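PDB 3ACC: hypoxanthine-guanine phosphoribosyltransferase, which probably catalyses the magnesium-dependent transfer of phosphoribose from 5-phosphoribosyl 1-diphosphate to hypoxanthine or guanine, yielding IMP or GMP in purine salvage. Local coordinates for residues A[132-137]-A[151-156]; A[46-51]-A[99-104]; A[33-38]-A[59-64]; A[68-73]-A[108-113]. All blocks are in the same frame, centred on the assembly; numbering follows the deposited sequence.

Contact 1 of 4, residues A[132-137]-A[151-156]; sequences LSKPSR and IEDAYV. With 5GP (guanosine-5'-monophosphate), chain B.
The three N-H of K134 NZ are shared among four acceptors where residues 132-137 meet 151-156: A154 O, N7 and O6 of the bound GMP, and water 1. The bond from K134 NZ to A154 O is the longest, 3.3 Å, and arrives from above the carbonyl plane rather than on a lone pair; GMP N7 and O6 are each 3.0 Å from NZ. Water 1 also donates to D153 OD1. The chain reaches this point through a bend at chi3 (-66°), with K134 CG 3.5 Å from I151 CG1. This is the 6-oxopurine pocket of a type I phosphoribosyltransferase, in which a lysine reads O6 and N7 while the backbone of V156 reads O6 and N1: V156 N donates to O6, and V156 O accepts from GMP N1 at 2.7 Å. The Y155 ring lies with one face against N1 of the base, and its hydroxyl is hydrogen-bonded to D162 O. Replacing Y155 by an alanine would probably leave the guanine without this cover and D162 O without its mate. I151 N meets S133 O almost head-on (2.9 Å, 174°). R137 lays its CD 3.4 Å from D153 OD1, while its guanidinium forms a salt bridge with D106.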
# COMPACT_ATOMS: atom_id res chain seq x y z
N LEU A 132 4.87 6.78 13.19
CA LEU A 132 4.69 7.15 14.58
C LEU A 132 5.56 6.37 15.58
O LEU A 132 6.06 5.29 15.28
CB LEU A 132 3.23 6.95 14.97
CG LEU A 132 2.18 7.65 14.10
CD1 LEU A 132 0.80 7.08 14.41
CD2 LEU A 132 2.23 9.15 14.35
N SER A 133 5.70 6.94 16.77
CA SER A 133 6.46 6.31 17.85
C SER A 133 5.95 6.74 19.23
O SER A 133 5.73 7.93 19.48
CB SER A 133 7.95 6.65 17.71
OG SER A 133 8.70 6.04 18.75
N LYS A 134 5.75 5.77 20.11
CA LYS A 134 5.28 6.02 21.47
C LYS A 134 6.42 5.59 22.41
O LYS A 134 6.35 4.56 23.07
CB LYS A 134 4.01 5.20 21.76
CG LYS A 134 2.83 5.57 20.86
CD LYS A 134 1.58 4.72 21.13
CE LYS A 134 1.79 3.26 20.75
NZ LYS A 134 0.54 2.46 20.89
N PRO A 135 7.50 6.40 22.47
CA PRO A 135 8.67 6.11 23.31
C PRO A 135 8.44 5.84 24.79
O PRO A 135 9.28 5.21 25.44
CB PRO A 135 9.57 7.32 23.06
CG PRO A 135 8.59 8.42 22.82
CD PRO A 135 7.57 7.76 21.91
N SER A 136 7.32 6.29 25.35
CA SER A 136 7.05 6.05 26.76
C SER A 136 6.76 4.57 26.99
O SER A 136 6.83 4.08 28.11
CB SER A 136 5.88 6.90 27.27
OG SER A 136 4.67 6.61 26.59
N ARG A 137 6.44 3.88 25.90
CA ARG A 137 6.12 2.46 25.92
C ARG A 137 7.31 1.59 25.52
O ARG A 137 7.23 0.36 25.58
CB ARG A 137 4.95 2.20 24.96
CG ARG A 137 3.61 2.78 25.42
CD ARG A 137 2.79 1.71 26.12
NE ARG A 137 2.59 0.55 25.25
CZ ARG A 137 2.02 -0.59 25.62
NH1 ARG A 137 1.58 -0.74 26.87
NH2 ARG A 137 1.88 -1.58 24.75
N ILE A 151 4.55 10.54 19.62
CA ILE A 151 3.29 10.80 20.33
C ILE A 151 3.23 10.20 21.73
O ILE A 151 4.05 9.36 22.11
CB ILE A 151 2.09 10.23 19.54
CG1 ILE A 151 2.26 8.71 19.39
CG2 ILE A 151 1.98 10.91 18.16
CD1 ILE A 151 1.10 8.01 18.70
N GLU A 152 2.24 10.65 22.50
CA GLU A 152 2.04 10.14 23.84
C GLU A 152 1.45 8.74 23.73
O GLU A 152 1.06 8.31 22.64
CB GLU A 152 1.07 11.04 24.63
CG GLU A 152 -0.32 11.15 24.02
CD GLU A 152 -1.28 11.93 24.90
OE1 GLU A 152 -1.67 11.41 25.97
OE2 GLU A 152 -1.63 13.07 24.53
N ASP A 153 1.37 8.04 24.85
CA ASP A 153 0.82 6.70 24.86
C ASP A 153 -0.68 6.70 24.62
O ASP A 153 -1.45 7.25 25.41
CB ASP A 153 1.15 6.01 26.18
CG ASP A 153 0.58 4.62 26.26
OD1 ASP A 153 0.38 4.00 25.20
OD2 ASP A 153 0.34 4.14 27.39
N ALA A 154 -1.10 6.08 23.52
CA ALA A 154 -2.52 5.99 23.17
C ALA A 154 -2.69 5.01 22.02
O ALA A 154 -1.76 4.79 21.25
CB ALA A 154 -3.04 7.37 22.77
N TYR A 155 -3.88 4.42 21.90
CA TYR A 155 -4.11 3.50 20.80
C TYR A 155 -4.68 4.30 19.64
O TYR A 155 -5.83 4.74 19.68
CB TYR A 155 -5.07 2.38 21.18
CG TYR A 155 -5.17 1.31 20.10
CD1 TYR A 155 -6.02 1.47 19.01
CD2 TYR A 155 -4.37 0.17 20.15
CE1 TYR A 155 -6.08 0.52 17.99
CE2 TYR A 155 -4.42 -0.79 19.13
CZ TYR A 155 -5.27 -0.60 18.06
OH TYR A 155 -5.31 -1.53 17.05
N VAL A 156 -3.85 4.50 18.62
CA VAL A 156 -4.24 5.26 17.45
C VAL A 156 -4.73 4.34 16.34
O VAL A 156 -4.60 3.12 16.43
CB VAL A 156 -3.04 6.09 16.92
CG1 VAL A 156 -2.52 7.01 18.03
CG2 VAL A 156 -1.93 5.16 16.45
P 5GP B . 5.60 -3.09 19.00
O1P 5GP B . 5.24 -3.18 20.43
O2P 5GP B . 6.32 -4.45 18.57
O3P 5GP B . 6.60 -1.86 18.76
O5' 5GP B . 4.24 -2.85 18.16
C5' 5GP B . 4.40 -3.39 16.85
C4' 5GP B . 3.07 -3.33 16.10
O4' 5GP B . 1.95 -3.19 17.03
C3' 5GP B . 3.00 -2.08 15.21
O3' 5GP B . 3.67 -2.31 13.96
C2' 5GP B . 1.50 -1.91 15.03
O2' 5GP B . 0.98 -2.74 13.97
C1' 5GP B . 0.94 -2.34 16.40
N9 5GP B . 0.57 -1.16 17.20
C8 5GP B . 1.25 -0.61 18.26
N7 5GP B . 0.62 0.44 18.70
C5 5GP B . -0.50 0.64 17.96
C6 5GP B . -1.56 1.60 17.95
O6 5GP B . -1.59 2.51 18.76
N1 5GP B . -2.55 1.47 17.01
C2 5GP B . -2.52 0.44 16.09
N2 5GP B . -3.52 0.32 15.16
N3 5GP B . -1.54 -0.45 16.09
C4 5GP B . -0.53 -0.39 16.99
O HOH W 1 -0.52 2.14 23.56
O HOH W 2 5.11 8.01 24.23

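Contact 2 of 4, residues A[46-51]-A[99-104]; sequences NGAFIF and IVVEDI. With 5GP (guanosine-5'-monophosphate), chain B.
The F51 ring meets strand 97-102 obliquely: its CD2 lies 3.3 Å from E102 O and 3.6 Å from V101 CG1. CG of F51 stands opposite the backbone N (chi1 175°), which carries the ring from helix 49-56 onto the strand, while V23 and L26 of helix 16-33 also touch it. The F49 ring takes no part in this joint; I50 CG1 sits over one face, N46 O lies at the edge in its plane, and F67 of the second subunit meets it edge-to-face. The third flat group is the D103 carboxylate, which serves the ribose with one oxygen per hydroxyl: D103 OD1 accepts from O3' of GMP at 2.7 Å and D103 OD2 from O2' at 3.1 Å. I104 N also donates to OD1, from above the carboxylate plane.

Between these groups the backbones come very close. A48 CB rests on the E102-D103 peptide, 3.5 Å from D103 N, and G47 CA is 3.6 Å from D103 OD2. A side chain on G47 would probably clash with that carboxylate. D103 N, in turn, donates to E102 OE2. The peptide before N46 is cis, as in the pyrophosphate loop of related enzymes. This tight joint, with a strand running into an acidic Glu-Asp pair beside the ribose diol, is the start of the PRPP-binding motif of type I phosphoribosyltransferases.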
# COMPACT_ATOMS: atom_id res chain seq x y z
N ASN A 46 0.29 -5.01 7.92
CA ASN A 46 -0.55 -4.29 6.97
C ASN A 46 -0.61 -2.79 7.24
O ASN A 46 -0.87 -1.99 6.34
CB ASN A 46 -1.98 -4.84 7.04
CG ASN A 46 -2.10 -6.26 6.51
OD1 ASN A 46 -3.14 -6.90 6.66
ND2 ASN A 46 -1.04 -6.76 5.89
N GLY A 47 -0.38 -2.41 8.49
CA GLY A 47 -0.47 -1.02 8.89
C GLY A 47 0.31 0.07 8.18
O GLY A 47 -0.13 1.22 8.16
N ALA A 48 1.45 -0.26 7.59
CA ALA A 48 2.27 0.76 6.93
C ALA A 48 2.08 0.95 5.43
O ALA A 48 2.77 1.77 4.83
CB ALA A 48 3.74 0.49 7.21
N PHE A 49 1.13 0.23 4.82
CA PHE A 49 0.96 0.33 3.37
C PHE A 49 0.54 1.70 2.82
O PHE A 49 0.85 2.02 1.68
CB PHE A 49 0.01 -0.77 2.88
CG PHE A 49 -1.44 -0.37 2.84
CD1 PHE A 49 -2.02 0.07 1.65
CD2 PHE A 49 -2.23 -0.47 3.97
CE1 PHE A 49 -3.37 0.39 1.60
CE2 PHE A 49 -3.59 -0.15 3.93
CZ PHE A 49 -4.16 0.28 2.74
N ILE A 50 -0.16 2.51 3.62
CA ILE A 50 -0.56 3.83 3.14
C ILE A 50 0.63 4.77 3.33
O ILE A 50 0.94 5.58 2.45
CB ILE A 50 -1.80 4.38 3.89
CG1 ILE A 50 -3.02 3.49 3.57
CG2 ILE A 50 -2.07 5.83 3.47
CD1 ILE A 50 -4.35 4.03 4.08
N PHE A 51 1.29 4.66 4.47
CA PHE A 51 2.47 5.48 4.73
C PHE A 51 3.48 5.18 3.61
O PHE A 51 4.09 6.09 3.04
CB PHE A 51 3.06 5.13 6.11
CG PHE A 51 4.36 5.82 6.42
CD1 PHE A 51 4.52 7.18 6.16
CD2 PHE A 51 5.40 5.12 7.03
CE1 PHE A 51 5.71 7.83 6.50
CE2 PHE A 51 6.59 5.77 7.37
CZ PHE A 51 6.74 7.12 7.11
N ILE A 99 15.73 0.14 3.68
CA ILE A 99 14.97 1.08 4.48
C ILE A 99 13.67 0.41 4.88
O ILE A 99 12.83 0.11 4.03
CB ILE A 99 14.60 2.36 3.70
CG1 ILE A 99 15.87 3.12 3.30
CG2 ILE A 99 13.69 3.25 4.58
CD1 ILE A 99 15.59 4.37 2.50
N VAL A 100 13.51 0.16 6.17
CA VAL A 100 12.30 -0.47 6.69
C VAL A 100 11.23 0.61 6.84
O VAL A 100 11.49 1.70 7.35
CB VAL A 100 12.56 -1.11 8.07
CG1 VAL A 100 11.26 -1.67 8.64
CG2 VAL A 100 13.60 -2.22 7.94
N VAL A 101 10.02 0.31 6.36
CA VAL A 101 8.92 1.26 6.48
C VAL A 101 7.88 0.66 7.42
O VAL A 101 7.22 -0.33 7.11
CB VAL A 101 8.29 1.57 5.10
CG1 VAL A 101 7.15 2.58 5.26
CG2 VAL A 101 9.36 2.12 4.17
N GLU A 102 7.76 1.28 8.58
CA GLU A 102 6.86 0.82 9.63
C GLU A 102 5.73 1.81 9.91
O GLU A 102 5.83 2.99 9.56
CB GLU A 102 7.68 0.61 10.90
CG GLU A 102 6.92 -0.03 12.01
CD GLU A 102 6.57 -1.46 11.69
OE1 GLU A 102 7.47 -2.33 11.78
OE2 GLU A 102 5.40 -1.71 11.34
N ASP A 103 4.65 1.33 10.53
CA ASP A 103 3.54 2.22 10.86
C ASP A 103 3.79 2.95 12.18
O ASP A 103 3.84 4.18 12.22
CB ASP A 103 2.21 1.44 10.92
CG ASP A 103 2.26 0.22 11.82
OD1 ASP A 103 3.34 -0.11 12.36
OD2 ASP A 103 1.20 -0.43 11.98
N ILE A 104 3.96 2.20 13.26
CA ILE A 104 4.19 2.82 14.55
C ILE A 104 5.04 1.92 15.45
O ILE A 104 4.88 0.70 15.44
CB ILE A 104 2.85 3.14 15.26
CG1 ILE A 104 3.12 3.72 16.65
CG2 ILE A 104 1.98 1.90 15.33
CD1 ILE A 104 1.87 4.30 17.30
P 5GP B . 5.60 -3.09 19.00
O1P 5GP B . 5.24 -3.18 20.43
O2P 5GP B . 6.32 -4.45 18.57
O3P 5GP B . 6.60 -1.86 18.76
O5' 5GP B . 4.24 -2.85 18.16
C5' 5GP B . 4.40 -3.39 16.85
C4' 5GP B . 3.07 -3.33 16.10
O4' 5GP B . 1.95 -3.19 17.03
C3' 5GP B . 3.00 -2.08 15.21
O3' 5GP B . 3.67 -2.31 13.96
C2' 5GP B . 1.50 -1.91 15.03
O2' 5GP B . 0.98 -2.74 13.97
C1' 5GP B . 0.94 -2.34 16.40
N9 5GP B . 0.57 -1.16 17.20
C8 5GP B . 1.25 -0.61 18.26
N7 5GP B . 0.62 0.44 18.70
C5 5GP B . -0.50 0.64 17.96
C6 5GP B . -1.56 1.60 17.95
O6 5GP B . -1.59 2.51 18.76
N1 5GP B . -2.55 1.47 17.01
C2 5GP B . -2.52 0.44 16.09
N2 5GP B . -3.52 0.32 15.16
N3 5GP B . -1.54 -0.45 16.09
C4 5GP B . -0.53 -0.39 16.99

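Contact 3 of 4, residues A[33-38]-A[59-64]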
# COMPACT_ATOMS: atom_id res chain seq x y z
N ASP A 33 19.66 12.05 1.70
CA ASP A 33 20.60 11.13 2.32
C ASP A 33 21.07 9.98 1.42
O ASP A 33 22.21 9.55 1.51
CB ASP A 33 20.01 10.52 3.60
CG ASP A 33 19.74 11.55 4.66
OD1 ASP A 33 20.25 12.68 4.53
OD2 ASP A 33 19.03 11.23 5.64
N TYR A 34 20.17 9.50 0.57
CA TYR A 34 20.48 8.37 -0.32
C TYR A 34 20.85 8.75 -1.74
O TYR A 34 20.82 7.91 -2.64
CB TYR A 34 19.30 7.40 -0.35
CG TYR A 34 19.17 6.59 0.92
CD1 TYR A 34 19.65 5.28 0.98
CD2 TYR A 34 18.62 7.14 2.07
CE1 TYR A 34 19.59 4.55 2.16
CE2 TYR A 34 18.55 6.42 3.26
CZ TYR A 34 19.04 5.12 3.30
OH TYR A 34 18.98 4.41 4.47
N GLN A 35 21.19 10.02 -1.94
CA GLN A 35 21.56 10.48 -3.27
C GLN A 35 22.71 9.60 -3.77
O GLN A 35 23.60 9.23 -3.01
CB GLN A 35 22.00 11.95 -3.22
CG GLN A 35 21.79 12.69 -4.53
CD GLN A 35 20.34 12.69 -4.98
OE1 GLN A 35 19.46 13.20 -4.29
NE2 GLN A 35 20.08 12.10 -6.15
N GLY A 36 22.66 9.24 -5.05
CA GLY A 36 23.69 8.40 -5.62
C GLY A 36 23.53 6.93 -5.29
O GLY A 36 24.37 6.11 -5.66
N LYS A 37 22.45 6.58 -4.59
CA LYS A 37 22.21 5.19 -4.23
C LYS A 37 20.85 4.68 -4.69
O LYS A 37 20.02 5.44 -5.17
CB LYS A 37 22.38 5.01 -2.72
CG LYS A 37 23.78 5.36 -2.26
CD LYS A 37 24.06 4.90 -0.85
CE LYS A 37 25.50 5.19 -0.48
NZ LYS A 37 25.87 4.65 0.86
N THR A 38 20.64 3.37 -4.54
CA THR A 38 19.40 2.72 -4.95
C THR A 38 18.81 1.95 -3.78
O THR A 38 19.03 0.75 -3.64
CB THR A 38 19.67 1.74 -6.11
OG1 THR A 38 20.28 2.45 -7.20
CG2 THR A 38 18.38 1.11 -6.60
N ILE A 59 10.01 10.32 -2.90
CA ILE A 59 11.43 9.99 -2.95
C ILE A 59 11.86 9.85 -4.41
O ILE A 59 11.76 8.77 -5.00
CB ILE A 59 11.74 8.65 -2.24
CG1 ILE A 59 11.32 8.73 -0.77
CG2 ILE A 59 13.22 8.33 -2.34
CD1 ILE A 59 11.51 7.42 -0.02
N PRO A 60 12.34 10.95 -5.00
CA PRO A 60 12.80 11.03 -6.40
C PRO A 60 14.10 10.28 -6.67
O PRO A 60 15.08 10.87 -7.12
CB PRO A 60 12.97 12.53 -6.64
CG PRO A 60 12.06 13.16 -5.62
CD PRO A 60 12.30 12.30 -4.41
N LEU A 61 14.12 8.98 -6.39
CA LEU A 61 15.31 8.15 -6.60
C LEU A 61 14.94 6.80 -7.20
O LEU A 61 13.81 6.35 -7.08
CB LEU A 61 16.02 7.87 -5.27
CG LEU A 61 16.73 8.97 -4.48
CD1 LEU A 61 17.24 8.36 -3.18
CD2 LEU A 61 17.88 9.56 -5.29
N PRO A 62 15.90 6.14 -7.86
CA PRO A 62 15.58 4.83 -8.43
C PRO A 62 15.60 3.90 -7.21
O PRO A 62 16.55 3.91 -6.43
CB PRO A 62 16.74 4.57 -9.38
CG PRO A 62 17.90 5.24 -8.67
CD PRO A 62 17.28 6.55 -8.20
N LEU A 63 14.54 3.12 -7.03
CA LEU A 63 14.48 2.24 -5.87
C LEU A 63 13.59 1.04 -6.12
O LEU A 63 12.84 1.00 -7.10
CB LEU A 63 13.99 3.02 -4.65
CG LEU A 63 12.62 3.71 -4.75
CD1 LEU A 63 11.51 2.71 -4.42
CD2 LEU A 63 12.56 4.89 -3.79
N THR A 64 13.69 0.06 -5.23
CA THR A 64 12.88 -1.15 -5.33
C THR A 64 12.16 -1.32 -4.00
O THR A 64 12.47 -0.65 -3.01
CB THR A 64 13.73 -2.41 -5.57
OG1 THR A 64 14.64 -2.59 -4.49
CG2 THR A 64 14.50 -2.29 -6.88
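Van der Waals packing centres on L61, whose side chain points into the bend of residues 33-38. L61 CD1 reaches Y34 CB at 3.6 Å and sits equally close to Y34 O, while its CD2 branch meets the Q35 side chain, which crosses it at a slant. CG of L61 lies opposite its carbonyl carbon (chi1 -68°), and this presents both methyls to the bend. P62 contributes its ring, with CG 4.0 Å from T38 OG1 and the two side chains set roughly perpendicular.

A second group of contacts gathers at one carbonyl. P62 O takes a CA-H...O contact from T38 CA (3.4 Å, 145° at the hydrogen), and T38 CG2 comes to 3.3 Å from the same P62 O. No conventional hydrogen bond joins the two segments. In the fold, they are the loops that lead into strands 40-45 and 64-69, neighbours in the parallel sheet joined by a beta-alpha-beta crossover through helix 49-56; backbone bonds from T64 to P39 and L41 begin that pairing.

Backbone bonds within each loop set its shape. Y34 to K37 form a type II turn closed by K37 N to Y34 O at 2.9 Å, with G36 at the positive-phi position. P60 is the centre of an inverse gamma turn, in which L61 N donates to I59 O. N169 of the second subunit donates to L61 O.

Contact 4 of 4, residues A[68-73]-A[108-113]. With 5GP (guanosine-5'-monophosphate), chain B.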
# COMPACT_ATOMS: atom_id res chain seq x y z
N ILE A 68 6.41 -7.40 3.67
CA ILE A 68 6.45 -8.54 4.57
C ILE A 68 5.49 -8.35 5.74
O ILE A 68 5.09 -7.24 6.06
CB ILE A 68 7.88 -8.80 5.11
CG1 ILE A 68 8.23 -7.81 6.22
CG2 ILE A 68 8.88 -8.71 3.98
CD1 ILE A 68 8.23 -6.37 5.80
N ALA A 69 5.13 -9.46 6.37
CA ALA A 69 4.23 -9.43 7.52
C ALA A 69 4.94 -10.07 8.70
O ALA A 69 5.66 -11.06 8.54
CB ALA A 69 2.95 -10.20 7.19
N ILE A 70 4.76 -9.50 9.89
CA ILE A 70 5.40 -10.03 11.09
C ILE A 70 4.57 -9.75 12.34
O ILE A 70 3.88 -8.74 12.43
CB ILE A 70 6.82 -9.43 11.27
CG1 ILE A 70 7.50 -10.04 12.50
CG2 ILE A 70 6.73 -7.91 11.41
CD1 ILE A 70 8.91 -9.56 12.72
N SER A 71 4.64 -10.66 13.31
CA SER A 71 3.90 -10.52 14.56
C SER A 71 4.82 -10.62 15.77
O SER A 71 5.86 -11.27 15.72
CB SER A 71 2.81 -11.59 14.64
OG SER A 71 1.90 -11.46 13.57
N SER A 72 4.42 -9.98 16.87
CA SER A 72 5.20 -9.98 18.10
C SER A 72 5.47 -11.39 18.61
O SER A 72 4.58 -12.24 18.65
CB SER A 72 4.48 -9.17 19.18
OG SER A 72 5.29 -9.03 20.33
N TYR A 73 6.72 -11.63 19.01
CA TYR A 73 7.16 -12.92 19.53
C TYR A 73 7.21 -13.97 18.42
O TYR A 73 8.24 -14.17 17.79
CB TYR A 73 6.24 -13.41 20.66
CG TYR A 73 6.17 -12.48 21.85
CD1 TYR A 73 5.21 -11.47 21.92
CD2 TYR A 73 7.08 -12.60 22.90
CE1 TYR A 73 5.14 -10.60 23.01
CE2 TYR A 73 7.03 -11.74 24.00
CZ TYR A 73 6.06 -10.74 24.05
OH TYR A 73 6.01 -9.90 25.13
N GLY A 108 8.61 -1.72 20.67
CA GLY A 108 9.82 -1.86 19.88
C GLY A 108 10.22 -3.30 19.62
O GLY A 108 11.17 -3.58 18.88
N LEU A 109 9.50 -4.23 20.24
CA LEU A 109 9.78 -5.66 20.11
C LEU A 109 9.76 -6.14 18.66
O LEU A 109 10.73 -6.72 18.18
CB LEU A 109 8.76 -6.48 20.91
CG LEU A 109 9.27 -7.62 21.79
CD1 LEU A 109 8.09 -8.51 22.19
CD2 LEU A 109 10.31 -8.44 21.06
N THR A 110 8.65 -5.89 17.96
CA THR A 110 8.52 -6.31 16.57
C THR A 110 9.65 -5.78 15.68
O THR A 110 10.27 -6.55 14.95
CB THR A 110 7.18 -5.85 15.98
OG1 THR A 110 6.10 -6.44 16.72
CG2 THR A 110 7.06 -6.29 14.53
N LEU A 111 9.92 -4.48 15.76
CA LEU A 111 10.98 -3.90 14.95
C LEU A 111 12.33 -4.50 15.31
O LEU A 111 13.19 -4.67 14.45
CB LEU A 111 11.02 -2.38 15.13
CG LEU A 111 12.09 -1.65 14.33
CD1 LEU A 111 11.96 -1.98 12.84
CD2 LEU A 111 11.96 -0.15 14.55
N SER A 112 12.52 -4.82 16.59
CA SER A 112 13.77 -5.41 17.05
C SER A 112 14.01 -6.76 16.38
O SER A 112 15.12 -7.05 15.93
CB SER A 112 13.76 -5.60 18.56
OG SER A 112 15.00 -6.11 19.01
N TYR A 113 12.97 -7.59 16.33
CA TYR A 113 13.07 -8.90 15.70
C TYR A 113 13.35 -8.76 14.21
O TYR A 113 14.21 -9.43 13.66
CB TYR A 113 11.79 -9.71 15.88
CG TYR A 113 11.62 -10.34 17.25
CD1 TYR A 113 12.68 -11.00 17.87
CD2 TYR A 113 10.39 -10.32 17.90
CE1 TYR A 113 12.52 -11.63 19.11
CE2 TYR A 113 10.21 -10.95 19.13
CZ TYR A 113 11.28 -11.60 19.73
OH TYR A 113 11.12 -12.22 20.95
P 5GP B . 5.60 -3.09 19.00
O1P 5GP B . 5.24 -3.18 20.43
O2P 5GP B . 6.32 -4.45 18.57
O3P 5GP B . 6.60 -1.86 18.76
O5' 5GP B . 4.24 -2.85 18.16
C5' 5GP B . 4.40 -3.39 16.85
C4' 5GP B . 3.07 -3.33 16.10
O4' 5GP B . 1.95 -3.19 17.03
C3' 5GP B . 3.00 -2.08 15.21
O3' 5GP B . 3.67 -2.31 13.96
C2' 5GP B . 1.50 -1.91 15.03
O2' 5GP B . 0.98 -2.74 13.97
C1' 5GP B . 0.94 -2.34 16.40
N9 5GP B . 0.57 -1.16 17.20
C8 5GP B . 1.25 -0.61 18.26
N7 5GP B . 0.62 0.44 18.70
C5 5GP B . -0.50 0.64 17.96
C6 5GP B . -1.56 1.60 17.95
O6 5GP B . -1.59 2.51 18.76
N1 5GP B . -2.55 1.47 17.01
C2 5GP B . -2.52 0.44 16.09
N2 5GP B . -3.52 0.32 15.16
N3 5GP B . -1.54 -0.45 16.09
C4 5GP B . -0.53 -0.39 16.99
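T110 faces both I70 and the nucleotide phosphate. Its CG2 packs against I70 CG2 at 3.5 Å, the two side chains running alongside in opposite senses, while its OG1 donates to O2P of GMP at 2.7 Å. Because chi1 is -61°, OG1 stands beside the backbone N, and T110 N donates to the same O2P at 2.8 Å. G108 N supplies a bond to a second phosphate oxygen, O3P. With an alanine in place of T110, O2P would probably lose one of its two bonds from this residue and I70 CG2 would face a gap.

Around this shell, I70 CD1 lies 4.3 Å from Y113 CB. S72 and Y73 are poorly ordered, and the chain cannot be traced through 74-84, consistent with the mobile loop of this family, so their contacts are less certain. As modelled, L109 CD1 makes a CH-pi contact over one face of the Y73 ring, 3.8 Å from the centroid, and lies 3.4 Å from S72 OG, while Y113 CE2 comes to 3.6 Å from Y73 N.

What sets the phosphate donors is the helix start. G108 is the N-cap of helix 109-120, at a positive phi that suits glycine, and T107 OG1 accepts from L109 N while also bonding the nucleotide. The phosphate therefore sits at the amino end of the helix, whose dipole is likely to favour its negative charge: the 5'-phosphate loop of the type I phosphoribosyltransferase PRPP motif.

Contacts 1, 2 and 4 surround one GMP and reach the same parallel sheet, at the base, ribose and phosphate respectively. Contact 2 is central, its centre 12 Å from that of contact 4 and 16 Å from that of contact 1. It meets contact 1 through L132 N and D103 O, a probable hydrogen bond, and contact 4 where V100 packs on L111. Contact 3 lies across the chain centre from contact 1, about 30 Å between centres, and joins contact 2 where I99 touches Y34. In sequence, contact 2 interleaves with both 3 and 4, and contact 1 follows last. Contacts 2, 3 and, through A69, 4 also border the second subunit.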